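Local coordinates for MdbA protein (PDB 5C00), which is a thiol-disulfide oxidoreductase of the DsbA family, essential for viability and needed for pilus assembly, toxin production and virulence in Corynebacterium diphtheriae, at residues 19-33 with 105-118. Numbering follows the deposited sequence. Where two conformers were deposited one is given.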
loop_
_atom_site.group_PDB
_atom_site.type_symbol
_atom_site.label_atom_id
_atom_site.label_comp_id
_atom_site.label_asym_id
_atom_site.label_seq_id
_atom_site.Cartn_x
_atom_site.Cartn_y
_atom_site.Cartn_z
ATOM N N LYS A 19 -6.675 -9.577 -11.997
ATOM C CA LYS A 19 -7.119 -8.247 -11.594
ATOM C C LYS A 19 -8.504 -8.272 -10.937
ATOM O O LYS A 19 -9.522 -8.363 -11.648
ATOM C CB LYS A 19 -7.197 -7.367 -12.824
ATOM C CG LYS A 19 -6.039 -6.408 -13.044
ATOM C CD LYS A 19 -6.458 -4.939 -12.821
ATOM C CE LYS A 19 -6.496 -4.105 -14.095
ATOM N NZ LYS A 19 -6.378 -2.633 -13.781
ATOM N N GLU A 20 -8.521 -8.129 -9.615
ATOM C CA GLU A 20 -9.743 -8.130 -8.815
ATOM C C GLU A 20 -10.455 -6.815 -9.058
ATOM O O GLU A 20 -9.828 -5.777 -9.164
ATOM C CB GLU A 20 -9.410 -8.306 -7.325
ATOM C CG GLU A 20 -10.519 -7.940 -6.336
ATOM C CD GLU A 20 -10.116 -8.116 -4.873
ATOM O OE1 GLU A 20 -8.896 -8.172 -4.554
ATOM O OE2 GLU A 20 -11.028 -8.180 -4.016
ATOM N N SER A 21 -11.774 -6.880 -9.173
ATOM C CA SER A 21 -12.603 -5.711 -9.327
ATOM C C SER A 21 -12.822 -5.122 -7.927
ATOM O O SER A 21 -13.118 -5.868 -7.025
ATOM C CB SER A 21 -13.935 -6.156 -9.886
ATOM O OG SER A 21 -14.832 -5.095 -9.971
ATOM N N VAL A 22 -12.772 -3.800 -7.788
ATOM C CA VAL A 22 -13.048 -3.162 -6.488
ATOM C C VAL A 22 -13.905 -1.961 -6.788
ATOM O O VAL A 22 -13.800 -1.393 -7.865
ATOM C CB VAL A 22 -11.765 -2.704 -5.767
ATOM C CG1 VAL A 22 -10.901 -3.912 -5.389
ATOM C CG2 VAL A 22 -10.980 -1.708 -6.619
ATOM N N SER A 23 -14.802 -1.624 -5.880
ATOM C CA SER A 23 -15.709 -0.519 -6.144
ATOM C C SER A 23 -15.398 0.715 -5.302
ATOM O O SER A 23 -16.152 1.695 -5.364
ATOM C CB SER A 23 -17.123 -0.946 -5.881
ATOM O OG SER A 23 -17.240 -1.412 -4.541
ATOM N N PHE A 24 -14.330 0.686 -4.513
ATOM C CA PHE A 24 -13.966 1.819 -3.676
ATOM C C PHE A 24 -13.173 2.830 -4.472
ATOM O O PHE A 24 -12.735 2.551 -5.592
ATOM C CB PHE A 24 -13.240 1.378 -2.385
ATOM C CG PHE A 24 -12.014 0.530 -2.594
ATOM C CD1 PHE A 24 -10.839 1.082 -3.090
ATOM C CD2 PHE A 24 -12.020 -0.825 -2.298
ATOM C CE1 PHE A 24 -9.692 0.304 -3.272
ATOM C CE2 PHE A 24 -10.871 -1.596 -2.472
ATOM C CZ PHE A 24 -9.722 -1.035 -2.971
ATOM N N THR A 25 -12.976 4.005 -3.897
ATOM C CA THR A 25 -12.100 5.011 -4.497
ATOM C C THR A 25 -11.005 5.351 -3.463
ATOM O O THR A 25 -10.800 4.635 -2.439
ATOM C CB THR A 25 -12.932 6.258 -4.966
ATOM O OG1 THR A 25 -12.105 7.195 -5.666
ATOM C CG2 THR A 25 -13.559 6.936 -3.809
ATOM N N GLY A 26 -10.283 6.434 -3.693
ATOM C CA GLY A 26 -9.193 6.756 -2.795
ATOM C C GLY A 26 -8.720 8.180 -2.933
ATOM O O GLY A 26 -9.185 8.901 -3.795
ATOM N N SER A 27 -7.754 8.551 -2.108
ATOM C CA SER A 27 -7.071 9.852 -2.249
ATOM C C SER A 27 -5.682 9.725 -1.693
ATOM O O SER A 27 -5.383 8.694 -1.070
ATOM C CB SER A 27 -7.870 10.971 -1.570
ATOM O OG SER A 27 -8.004 10.757 -0.168
ATOM N N VAL A 28 -4.804 10.691 -1.935
ATOM C CA VAL A 28 -3.484 10.700 -1.284
ATOM C C VAL A 28 -3.504 11.939 -0.441
ATOM O O VAL A 28 -3.505 13.053 -0.975
ATOM C CB VAL A 28 -2.306 10.711 -2.300
ATOM C CG1 VAL A 28 -0.985 10.777 -1.551
ATOM C CG2 VAL A 28 -2.338 9.495 -3.211
ATOM N N THR A 29 -3.605 11.738 0.861
ATOM C CA THR A 29 -3.843 12.812 1.803
ATOM C C THR A 29 -3.034 12.577 3.064
ATOM O O THR A 29 -3.033 11.452 3.593
ATOM C CB THR A 29 -5.339 12.887 2.171
ATOM O OG1 THR A 29 -6.130 12.808 0.968
ATOM C CG2 THR A 29 -5.634 14.246 2.877
ATOM N N ASP A 30 -2.365 13.629 3.569
ATOM C CA ASP A 30 -1.730 13.581 4.884
ATOM C C ASP A 30 -0.766 12.406 5.020
ATOM O O ASP A 30 -0.793 11.753 6.018
ATOM C CB ASP A 30 -2.763 13.524 6.016
ATOM C CG ASP A 30 -2.118 13.552 7.421
ATOM O OD1 ASP A 30 -1.094 14.244 7.631
ATOM O OD2 ASP A 30 -2.591 12.856 8.337
ATOM N N SER A 31 0.057 12.189 3.996
ATOM C CA SER A 31 1.034 11.073 3.924
ATOM C C SER A 31 0.446 9.655 3.803
ATOM O O SER A 31 1.193 8.691 3.872
ATOM C CB SER A 31 2.002 11.090 5.098
ATOM O OG SER A 31 2.561 12.375 5.304
ATOM N N ALA A 32 -0.864 9.539 3.632
ATOM C CA ALA A 32 -1.521 8.255 3.558
ATOM C C ALA A 32 -2.101 8.077 2.189
ATOM O O ALA A 32 -2.455 9.057 1.482
ATOM C CB ALA A 32 -2.628 8.155 4.576
ATOM N N ILE A 33 -2.221 6.814 1.811
ATOM C CA ILE A 33 -3.025 6.465 0.692
ATOM C C ILE A 33 -4.332 6.021 1.308
ATOM O O ILE A 33 -4.398 4.996 1.983
ATOM C CB ILE A 33 -2.378 5.375 -0.179
ATOM C CG1 ILE A 33 -1.086 5.892 -0.811
ATOM C CG2 ILE A 33 -3.367 4.913 -1.243
ATOM C CD1 ILE A 33 -0.092 4.823 -1.216
ATOM N N LEU A 105 2.937 4.257 -4.807
ATOM C CA LEU A 105 2.487 5.659 -4.673
ATOM C C LEU A 105 2.218 6.342 -5.984
ATOM O O LEU A 105 1.188 7.027 -6.103
ATOM C CB LEU A 105 3.443 6.507 -3.843
ATOM C CG LEU A 105 3.012 7.976 -3.589
ATOM C CD1 LEU A 105 1.708 8.074 -2.788
ATOM C CD2 LEU A 105 4.147 8.599 -2.789
ATOM N N ALA A 106 3.113 6.171 -6.969
ATOM C CA ALA A 106 2.907 6.742 -8.309
ATOM C C ALA A 106 1.569 6.296 -8.906
ATOM O O ALA A 106 0.870 7.066 -9.550
ATOM C CB ALA A 106 4.078 6.412 -9.230
ATOM N N VAL A 107 1.211 5.025 -8.757
ATOM C CA VAL A 107 -0.083 4.556 -9.206
ATOM C C VAL A 107 -1.236 5.193 -8.443
ATOM O O VAL A 107 -2.180 5.650 -9.047
ATOM C CB VAL A 107 -0.165 3.005 -9.085
ATOM C CG1 VAL A 107 -1.464 2.518 -9.733
ATOM C CG2 VAL A 107 1.025 2.330 -9.759
ATOM N N ALA A 108 -1.169 5.242 -7.126
ATOM C CA ALA A 108 -2.221 5.876 -6.345
ATOM C C ALA A 108 -2.430 7.368 -6.684
ATOM O O ALA A 108 -3.556 7.836 -6.776
ATOM C CB ALA A 108 -1.922 5.759 -4.888
ATOM N N GLN A 109 -1.328 8.060 -6.905
ATOM C CA GLN A 109 -1.350 9.475 -7.282
ATOM C C GLN A 109 -2.144 9.719 -8.573
ATOM O O GLN A 109 -2.728 10.808 -8.791
ATOM C CB GLN A 109 0.118 9.958 -7.428
ATOM C CG GLN A 109 0.312 11.281 -8.160
ATOM C CD GLN A 109 -0.305 12.444 -7.396
ATOM O OE1 GLN A 109 -0.639 12.309 -6.213
ATOM N NE2 GLN A 109 -0.492 13.580 -8.072
ATOM N N SER A 110 -2.149 8.735 -9.458
ATOM C CA SER A 110 -2.903 8.835 -10.694
ATOM C C SER A 110 -4.428 8.656 -10.515
ATOM O O SER A 110 -5.182 8.874 -11.470
ATOM C CB SER A 110 -2.371 7.815 -11.704
ATOM O OG SER A 110 -2.934 6.511 -11.534
ATOM N N GLY A 111 -4.865 8.206 -9.338
ATOM C CA GLY A 111 -6.265 7.946 -9.073
ATOM C C GLY A 111 -6.844 6.667 -9.707
ATOM O O GLY A 111 -8.053 6.503 -9.759
ATOM N N ASP A 112 -6.006 5.749 -10.183
ATOM C CA ASP A 112 -6.489 4.491 -10.778
ATOM C C ASP A 112 -6.505 3.437 -9.653
ATOM O O ASP A 112 -5.520 2.724 -9.428
ATOM C CB ASP A 112 -5.589 4.054 -11.934
ATOM C CG ASP A 112 -6.052 2.773 -12.587
ATOM O OD1 ASP A 112 -7.081 2.167 -12.163
ATOM O OD2 ASP A 112 -5.345 2.349 -13.545
ATOM N N TRP A 113 -7.615 3.384 -8.941
ATOM C CA TRP A 113 -7.668 2.629 -7.694
ATOM C C TRP A 113 -7.714 1.141 -7.943
ATOM O O TRP A 113 -7.187 0.387 -7.126
ATOM C CB TRP A 113 -8.813 3.111 -6.791
ATOM C CG TRP A 113 -8.536 4.526 -6.455
ATOM C CD1 TRP A 113 -9.110 5.628 -6.990
ATOM C CD2 TRP A 113 -7.492 4.980 -5.614
ATOM N NE1 TRP A 113 -8.532 6.755 -6.476
ATOM C CE2 TRP A 113 -7.486 6.382 -5.675
ATOM C CE3 TRP A 113 -6.512 4.330 -4.852
ATOM C CZ2 TRP A 113 -6.603 7.135 -4.953
ATOM C CZ3 TRP A 113 -5.635 5.068 -4.163
ATOM C CH2 TRP A 113 -5.669 6.478 -4.229
ATOM N N GLU A 114 -8.290 0.702 -9.058
ATOM C CA GLU A 114 -8.311 -0.735 -9.314
ATOM C C GLU A 114 -6.888 -1.255 -9.672
ATOM O O GLU A 114 -6.467 -2.312 -9.214
ATOM C CB GLU A 114 -9.335 -1.092 -10.363
ATOM C CG GLU A 114 -9.708 -2.563 -10.294
ATOM C CD GLU A 114 -10.965 -2.865 -11.094
ATOM O OE1 GLU A 114 -10.774 -3.363 -12.224
ATOM O OE2 GLU A 114 -12.097 -2.584 -10.597
ATOM N N THR A 115 -6.125 -0.476 -10.422
ATOM C CA THR A 115 -4.716 -0.804 -10.674
ATOM C C THR A 115 -3.880 -0.771 -9.385
ATOM O O THR A 115 -3.148 -1.711 -9.061
ATOM C CB THR A 115 -4.152 0.171 -11.746
ATOM O OG1 THR A 115 -4.892 -0.039 -12.950
ATOM C CG2 THR A 115 -2.725 -0.127 -12.040
ATOM N N TYR A 116 -4.051 0.300 -8.603
ATOM C CA TYR A 116 -3.357 0.438 -7.334
ATOM C C TYR A 116 -3.602 -0.769 -6.447
ATOM O O TYR A 116 -2.664 -1.413 -5.943
ATOM C CB TYR A 116 -3.779 1.687 -6.597
ATOM C CG TYR A 116 -3.198 1.700 -5.219
ATOM C CD1 TYR A 116 -1.840 1.955 -5.013
ATOM C CD2 TYR A 116 -3.955 1.340 -4.127
ATOM C CE1 TYR A 116 -1.286 1.884 -3.755
ATOM C CE2 TYR A 116 -3.396 1.242 -2.876
ATOM C CZ TYR A 116 -2.055 1.512 -2.719
ATOM O OH TYR A 116 -1.523 1.452 -1.481
ATOM N N TRP A 117 -4.864 -1.097 -6.265
ATOM C CA TRP A 117 -5.159 -2.214 -5.369
ATOM C C TRP A 117 -4.487 -3.530 -5.804
ATOM O O TRP A 117 -3.894 -4.272 -5.002
ATOM C CB TRP A 117 -6.664 -2.391 -5.307
ATOM C CG TRP A 117 -7.012 -3.549 -4.536
ATOM C CD1 TRP A 117 -7.418 -4.725 -5.006
ATOM C CD2 TRP A 117 -6.921 -3.672 -3.128
ATOM N NE1 TRP A 117 -7.612 -5.607 -3.972
ATOM C CE2 TRP A 117 -7.333 -4.974 -2.807
ATOM C CE3 TRP A 117 -6.555 -2.793 -2.091
ATOM C CZ2 TRP A 117 -7.367 -5.442 -1.503
ATOM C CZ3 TRP A 117 -6.595 -3.264 -0.778
ATOM C CH2 TRP A 117 -7.011 -4.571 -0.511
ATOM N N ASN A 118 -4.608 -3.833 -7.091
ATOM C CA ASN A 118 -4.015 -5.065 -7.594
ATOM C C ASN A 118 -2.496 -5.045 -7.610
ATOM O O ASN A 118 -1.867 -6.080 -7.417
ATOM C CB ASN A 118 -4.577 -5.369 -8.973
ATOM C CG ASN A 118 -5.999 -5.910 -8.883
ATOM O OD1 ASN A 118 -6.209 -7.059 -8.482
ATOM N ND2 ASN A 118 -6.972 -5.054 -9.156
#
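The indole of Trp113 lies flat against the backbone of Gly26: Gly26 CA sits over the face, 3.5 Å from the centroid of the six-membered ring, a CH-pi contact. The opposite face carries Gly111 C, and Ile33 CG2 meets the edge at Trp113 CZ3. Over the five-membered ring of Trp117, Val22 CG1 makes a second CH-pi contact, while the edge of Phe24 is turned to the six-membered ring in an offset edge-to-face pair, planes at 82°. At the indole edge, Trp117 NE1 donates to Glu20 OE1 (2.9 Å), in the indole plane but from above the carboxylate plane.

These contacts lay the outermost strand 25-29 of the thioredoxin-fold sheet, and the loop leading into it, against the helical insertion characteristic of DsbA-like proteins. Strand 25-29 and helix 113-118 run nearly perpendicular, at 81°; helix 56-74 also touches Phe24 and Trp117.

Along the loop, Asn118 uses both ends of its amide: OD1 accepts from Glu20 N at 2.8 Å, and ND2 gives a nearly straight bond (169°) to Glu20 O on a lone pair. A second bond from ND2 to Glu114 O restrains the amide's rotation. Glu114, extended with CG anti to its backbone N, reaches across the loop, and Val22 N meets OE2 at 3.1 Å from above the carboxylate plane. Toward the hairpin turn, Ile33 CD1 and Val28 CG1 each lie 4.0 Å from Leu105 CD1.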